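Local coordinates for tryptophan decarboxylase 1 (Oryza sativa subsp. japonica, PDB 6KHP), which decarboxylates L-tryptophan to tryptamine, and 5-hydroxy-L-tryptophan to serotonin, with pyridoxal 5'-phosphate as cofactor, in the serotonin biosynthesis of rice, at the interface of chains A and B. Numbering follows the deposited sequence. Chains: chain A/B, Tryptophan decarboxylase 1.

All three contacts belong to the two-fold homodimer interface. Contact 1 and contact 3 are built from the same elements with the chains exchanged: the loop after helix 110-122 of one subunit meets B:Trp95 and B:Ser106 in contact 1, A:Trp95 and A:Ser106 in contact 3, and their C-alpha centres lie about 27 Å apart. Contact 2 sits about 11 Å from contact 3 and shares A:Asn108 with it, so one loop of chain A touches two segments of chain B. Contact 1 lies about 11 Å from A:Tyr359, the proton donor; by symmetry contact 3 should lie as near B:Tyr359, which places dimer packing close to catalysis.

Contact 1: the interface of chains A and B. Residues chain A 123-125, 127, 131; chain B 93, 95, 103, 106.
B:Trp95 lies against the loop A:Thr124-A:Val125, in the dimer interface of this group II, pyridoxal phosphate-dependent decarboxylase. The packing is tightest over one indole face. A:Val125 CB stands 3.8 Å from the centroid of the six-membered ring of B:Trp95, its side chain at about a right angle to the indole, while A:Thr124 CA covers the five-membered ring. The indole N-H then fixes the rotation of the ring: B:Trp95 NE1 gives a hydrogen bond of 2.8 Å to the backbone carbonyl A:Ala131 O, fairly straight at 158° and close to the ring plane. At the rim of the indole, A:Phe127 CZ is 3.7 Å from B:Trp95 CZ2. The same phenyl edge points at the centre of the B:Phe103 face, with ring centroids 5.0 Å apart and planes at 86°.

Looser packing marks the B:Ser106 end, which relies on polar groups. B:Ser106 OG, between its own backbone N and carbonyl carbon, donates to A:Asn123 O at 2.8 Å. The return bond, from the amide A:Asn123 ND2 to B:Ser106 O, is weak, bent to 128° at the hydrogen, and the carbon contact between A:Val125 CG2 and B:Ser106 CB, at 4.0 Å, is longer than those on the indole.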
# COMPACT_ATOMS: atom_id res chain seq x y z
N ASN A 123 -2.46 -25.14 17.52
CA ASN A 123 -3.31 -24.07 18.04
C ASN A 123 -4.35 -24.59 19.03
O ASN A 123 -5.51 -24.17 19.03
CB ASN A 123 -3.97 -23.30 16.89
CG ASN A 123 -4.46 -21.92 17.30
OD1 ASN A 123 -3.80 -21.24 18.07
ND2 ASN A 123 -5.61 -21.50 16.78
N THR A 124 -3.93 -25.53 19.88
CA THR A 124 -4.79 -26.02 20.95
C THR A 124 -4.82 -25.01 22.10
O THR A 124 -3.88 -24.24 22.30
CB THR A 124 -4.31 -27.40 21.47
OG1 THR A 124 -3.00 -27.29 22.06
CG2 THR A 124 -4.23 -28.42 20.33
N VAL A 125 -5.92 -25.03 22.86
CA VAL A 125 -6.15 -24.11 23.97
C VAL A 125 -6.27 -24.95 25.24
O VAL A 125 -7.31 -25.58 25.49
CB VAL A 125 -7.41 -23.26 23.77
CG1 VAL A 125 -7.52 -22.22 24.88
CG2 VAL A 125 -7.43 -22.61 22.36
N PHE A 127 -6.80 -24.91 28.61
CA PHE A 127 -7.23 -24.39 29.91
C PHE A 127 -7.39 -25.51 30.94
O PHE A 127 -7.10 -25.31 32.12
CB PHE A 127 -8.53 -23.59 29.78
CG PHE A 127 -9.45 -24.05 28.67
CD1 PHE A 127 -10.19 -25.23 28.78
CD2 PHE A 127 -9.63 -23.26 27.55
CE1 PHE A 127 -11.07 -25.62 27.77
CE2 PHE A 127 -10.50 -23.65 26.53
CZ PHE A 127 -11.21 -24.83 26.64
N ALA A 131 -8.84 -30.44 27.86
CA ALA A 131 -8.82 -29.62 26.65
C ALA A 131 -7.66 -29.96 25.72
O ALA A 131 -7.73 -29.64 24.53
CB ALA A 131 -8.76 -28.13 26.99
N THR B 93 -5.84 -33.18 22.23
CA THR B 93 -7.18 -32.91 21.72
C THR B 93 -7.05 -32.03 20.48
O THR B 93 -6.48 -30.94 20.55
CB THR B 93 -8.03 -32.22 22.78
OG1 THR B 93 -8.13 -33.06 23.94
CG2 THR B 93 -9.41 -31.92 22.24
N TRP B 95 -7.96 -29.58 18.42
CA TRP B 95 -8.69 -28.34 18.14
C TRP B 95 -8.79 -28.07 16.65
O TRP B 95 -9.80 -27.53 16.19
CB TRP B 95 -8.02 -27.16 18.86
CG TRP B 95 -8.30 -27.14 20.35
CD1 TRP B 95 -7.82 -28.02 21.29
CD2 TRP B 95 -9.14 -26.21 21.06
NE1 TRP B 95 -8.30 -27.69 22.54
CE2 TRP B 95 -9.12 -26.59 22.43
CE3 TRP B 95 -9.92 -25.11 20.68
CZ2 TRP B 95 -9.84 -25.90 23.42
CZ3 TRP B 95 -10.64 -24.42 21.67
CH2 TRP B 95 -10.59 -24.83 23.02
N PHE B 103 -16.57 -25.69 22.92
CA PHE B 103 -16.10 -24.39 23.40
C PHE B 103 -16.31 -23.32 22.33
O PHE B 103 -17.43 -23.09 21.90
CB PHE B 103 -14.64 -24.52 23.83
CG PHE B 103 -14.40 -25.69 24.77
CD1 PHE B 103 -15.12 -25.78 25.96
CD2 PHE B 103 -13.50 -26.70 24.45
CE1 PHE B 103 -14.95 -26.86 26.82
CE2 PHE B 103 -13.31 -27.78 25.31
CZ PHE B 103 -14.03 -27.86 26.51
N SER B 106 -10.68 -22.37 17.72
CA SER B 106 -9.53 -21.48 17.65
C SER B 106 -9.17 -21.37 16.17
O SER B 106 -8.26 -22.03 15.66
CB SER B 106 -8.37 -22.01 18.50
OG SER B 106 -8.11 -23.38 18.22

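Contact 2: the interface of chains A and B. Residues chain A 108-110, 333, 396; chain B 24-25.
The N-terminal loop of chain B, at B:Pro24 and B:Leu25, meets the loop A:Asn108-A:Ser109 and the start of helix 110-122 of chain A, with A:Met333 from another loop and A:Tyr396 from helix 386-420 at the margin. The direct polar link is between backbones: A:Ala110 N, in the first turn of its helix, donates to B:Pro24 O at 3.1 Å, with 155° at the hydrogen. Because that carbonyl caps a helix N-terminus, the helix dipole would probably strengthen the bond. Water 1 also bridges B:Pro24 O (2.8 Å) and the phenol oxygen A:Tyr396 OH (2.6 Å).

The pyrrolidine ring supplies the apolar contact. B:Pro24 CB lies 3.8 Å from A:Met333 SD, the two side chains meeting at about a right angle, and 3.9 Å from A:Ser109 CB. A bend in the methionine chain at chi3 (-88°) turns its terminal methyl CE away from the proline, so that the thioether sulfur faces it. Following the proline, B:Leu25 brings one branch, CD2, against the A:Ser109 backbone.

Second-shell bonds hold the receiving loop. A:Ser109 OG donates to A:Met333 O at 2.8 Å, in the carbonyl plane, tying the two chain A loops together. A:Ser109 N bonds to A:Asn108 OD1, but from above the plane of that amide carbonyl. The site thus fastens the N-terminal segment of one subunit onto its partner and probably helps to hold the homodimer together.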
# COMPACT_ATOMS: atom_id res chain seq x y z
N ASN A 108 17.63 -17.17 21.69
CA ASN A 108 16.69 -17.90 20.84
C ASN A 108 17.41 -19.10 20.21
O ASN A 108 18.64 -19.22 20.28
CB ASN A 108 16.10 -16.98 19.76
CG ASN A 108 14.74 -17.44 19.29
OD1 ASN A 108 14.26 -18.50 19.68
ND2 ASN A 108 14.11 -16.64 18.44
N SER A 109 16.64 -19.99 19.61
CA SER A 109 17.25 -21.18 19.02
C SER A 109 16.33 -21.72 17.93
O SER A 109 15.13 -21.46 17.92
CB SER A 109 17.53 -22.25 20.07
OG SER A 109 16.34 -22.71 20.68
N ALA A 110 16.93 -22.47 17.00
CA ALA A 110 16.12 -23.10 15.95
C ALA A 110 15.06 -24.02 16.55
O ALA A 110 13.92 -24.05 16.08
CB ALA A 110 17.02 -23.85 14.98
N MET A 333 17.36 -19.47 25.51
CA MET A 333 17.20 -19.80 24.09
C MET A 333 15.79 -20.25 23.73
O MET A 333 15.59 -21.06 22.82
CB MET A 333 18.20 -20.89 23.68
CG MET A 333 19.65 -20.43 23.62
SD MET A 333 20.74 -21.81 23.18
CE MET A 333 21.08 -22.50 24.76
N TYR A 396 19.00 -30.05 22.51
CA TYR A 396 20.36 -29.59 22.79
C TYR A 396 21.00 -30.28 24.00
O TYR A 396 22.21 -30.53 23.98
CB TYR A 396 20.36 -28.08 22.99
CG TYR A 396 19.81 -27.32 21.79
CD1 TYR A 396 20.24 -27.64 20.51
CD2 TYR A 396 18.87 -26.30 21.94
CE1 TYR A 396 19.75 -26.96 19.40
CE2 TYR A 396 18.38 -25.61 20.84
CZ TYR A 396 18.83 -25.95 19.57
OH TYR A 396 18.36 -25.29 18.47
N PRO B 24 23.22 -21.50 18.12
CA PRO B 24 21.84 -22.02 18.11
C PRO B 24 21.01 -21.52 16.94
O PRO B 24 19.98 -22.13 16.62
CB PRO B 24 21.28 -21.51 19.44
CG PRO B 24 22.06 -20.24 19.69
CD PRO B 24 23.44 -20.50 19.17
N LEU B 25 21.42 -20.44 16.27
CA LEU B 25 20.72 -19.95 15.09
C LEU B 25 21.56 -20.10 13.82
O LEU B 25 21.43 -19.30 12.90
CB LEU B 25 20.30 -18.50 15.28
CG LEU B 25 19.22 -18.28 16.34
CD1 LEU B 25 19.01 -16.79 16.58
CD2 LEU B 25 17.91 -18.95 15.92
O HOH W 1 19.97 -24.96 16.48

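Contact 3: the interface of chains A and B. Residues chain A 95-96, 106-108; chain B 122-125.
A:Ser106 and B:Asn123 meet through paired hydrogen bonds that run in opposite directions. The hydroxyl A:Ser106 OG donates to B:Asn123 O at 2.9 Å, nearly in line with the carbonyl bond. In return the side-chain amide B:Asn123 ND2 reaches A:Ser106 O at 3.1 Å. This second bond is the less regular, with 136° at the hydrogen and the donor well above the carbonyl plane. B:Asn123 has CG opposite its backbone N (chi1 -155°), which extends the amide toward A:Ser106.

Apolar contact centres on the indole of A:Trp95. B:Val125 CG2 sits over the six-membered ring of A:Trp95, 3.7 Å from its centroid, and B:Thr124 CA lies over the five-membered ring, so consecutive residues of one strip of chain B blanket one face. B:Thr124 CB stands above the same face near its rim, 3.4 Å from A:Trp95 CD1. Replacing A:Trp95 with an alanine would probably leave B:Thr124 and B:Val125 without the flat surface they rest on and open a gap in the interface.

Beside the serine-asparagine pair, the amides of A:Asn108 and B:Asn123 pass at an angle, their planes 42° apart, in van der Waals contact.

Water adds further links. Water 2 joins A:Ala96 N to B:Met122 O, the last residue of helix 110-122. Water 3 joins A:Thr107 O, at 2.7 Å, to B:Asn123 ND2, also at 2.7 Å, giving that amide nitrogen a second partner besides A:Ser106 O.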
# COMPACT_ATOMS: atom_id res chain seq x y z
N TRP A 95 16.70 -6.78 17.89
CA TRP A 95 17.11 -7.57 19.05
C TRP A 95 18.02 -8.73 18.66
O TRP A 95 18.92 -9.10 19.43
CB TRP A 95 15.88 -8.11 19.78
CG TRP A 95 15.17 -7.06 20.55
CD1 TRP A 95 14.40 -6.05 20.03
CD2 TRP A 95 15.14 -6.90 21.97
NE1 TRP A 95 13.90 -5.27 21.06
CE2 TRP A 95 14.34 -5.78 22.25
CE3 TRP A 95 15.72 -7.60 23.03
CZ2 TRP A 95 14.10 -5.33 23.56
CZ3 TRP A 95 15.48 -7.16 24.33
CH2 TRP A 95 14.68 -6.04 24.58
N ALA A 96 17.81 -9.32 17.49
CA ALA A 96 18.59 -10.47 17.03
C ALA A 96 19.98 -10.09 16.54
O ALA A 96 20.80 -10.99 16.30
CB ALA A 96 17.83 -11.21 15.91
N SER A 106 17.34 -11.31 24.05
CA SER A 106 16.28 -12.31 23.91
C SER A 106 16.88 -13.50 23.17
O SER A 106 16.76 -13.64 21.96
CB SER A 106 15.09 -11.72 23.16
OG SER A 106 15.51 -10.99 22.02
N THR A 107 17.57 -14.36 23.93
CA THR A 107 18.25 -15.50 23.32
C THR A 107 17.23 -16.49 22.76
O THR A 107 16.10 -16.63 23.27
CB THR A 107 19.18 -16.21 24.32
OG1 THR A 107 18.43 -16.80 25.39
CG2 THR A 107 20.23 -15.23 24.88
N ASN A 108 17.63 -17.17 21.69
CA ASN A 108 16.69 -17.90 20.84
C ASN A 108 17.41 -19.10 20.21
O ASN A 108 18.64 -19.22 20.28
CB ASN A 108 16.10 -16.98 19.76
CG ASN A 108 14.74 -17.44 19.29
OD1 ASN A 108 14.26 -18.50 19.68
ND2 ASN A 108 14.11 -16.64 18.44
N MET B 122 12.38 -13.02 14.76
CA MET B 122 12.88 -11.70 15.08
C MET B 122 12.98 -11.51 16.58
O MET B 122 13.95 -10.93 17.07
CB MET B 122 11.99 -10.64 14.44
CG MET B 122 11.94 -10.78 12.91
SD MET B 122 11.11 -9.42 12.07
CE MET B 122 9.61 -9.27 13.04
N ASN B 123 11.98 -12.00 17.31
CA ASN B 123 12.02 -12.11 18.77
C ASN B 123 12.35 -10.78 19.45
O ASN B 123 13.21 -10.70 20.33
CB ASN B 123 13.02 -13.19 19.18
CG ASN B 123 12.70 -13.77 20.53
OD1 ASN B 123 11.53 -13.93 20.89
ND2 ASN B 123 13.73 -14.08 21.30
N THR B 124 11.63 -9.74 19.06
CA THR B 124 11.79 -8.43 19.67
C THR B 124 10.85 -8.28 20.85
O THR B 124 9.81 -8.94 20.92
CB THR B 124 11.53 -7.31 18.66
OG1 THR B 124 10.18 -7.40 18.19
CG2 THR B 124 12.48 -7.42 17.46
N VAL B 125 11.25 -7.43 21.80
CA VAL B 125 10.47 -7.11 22.99
C VAL B 125 10.10 -5.64 22.90
O VAL B 125 10.97 -4.77 22.97
CB VAL B 125 11.26 -7.39 24.28
CG1 VAL B 125 10.31 -7.49 25.45
CG2 VAL B 125 12.11 -8.67 24.13
O HOH W 2 15.49 -8.72 16.02
O HOH W 3 14.01 -14.96 23.84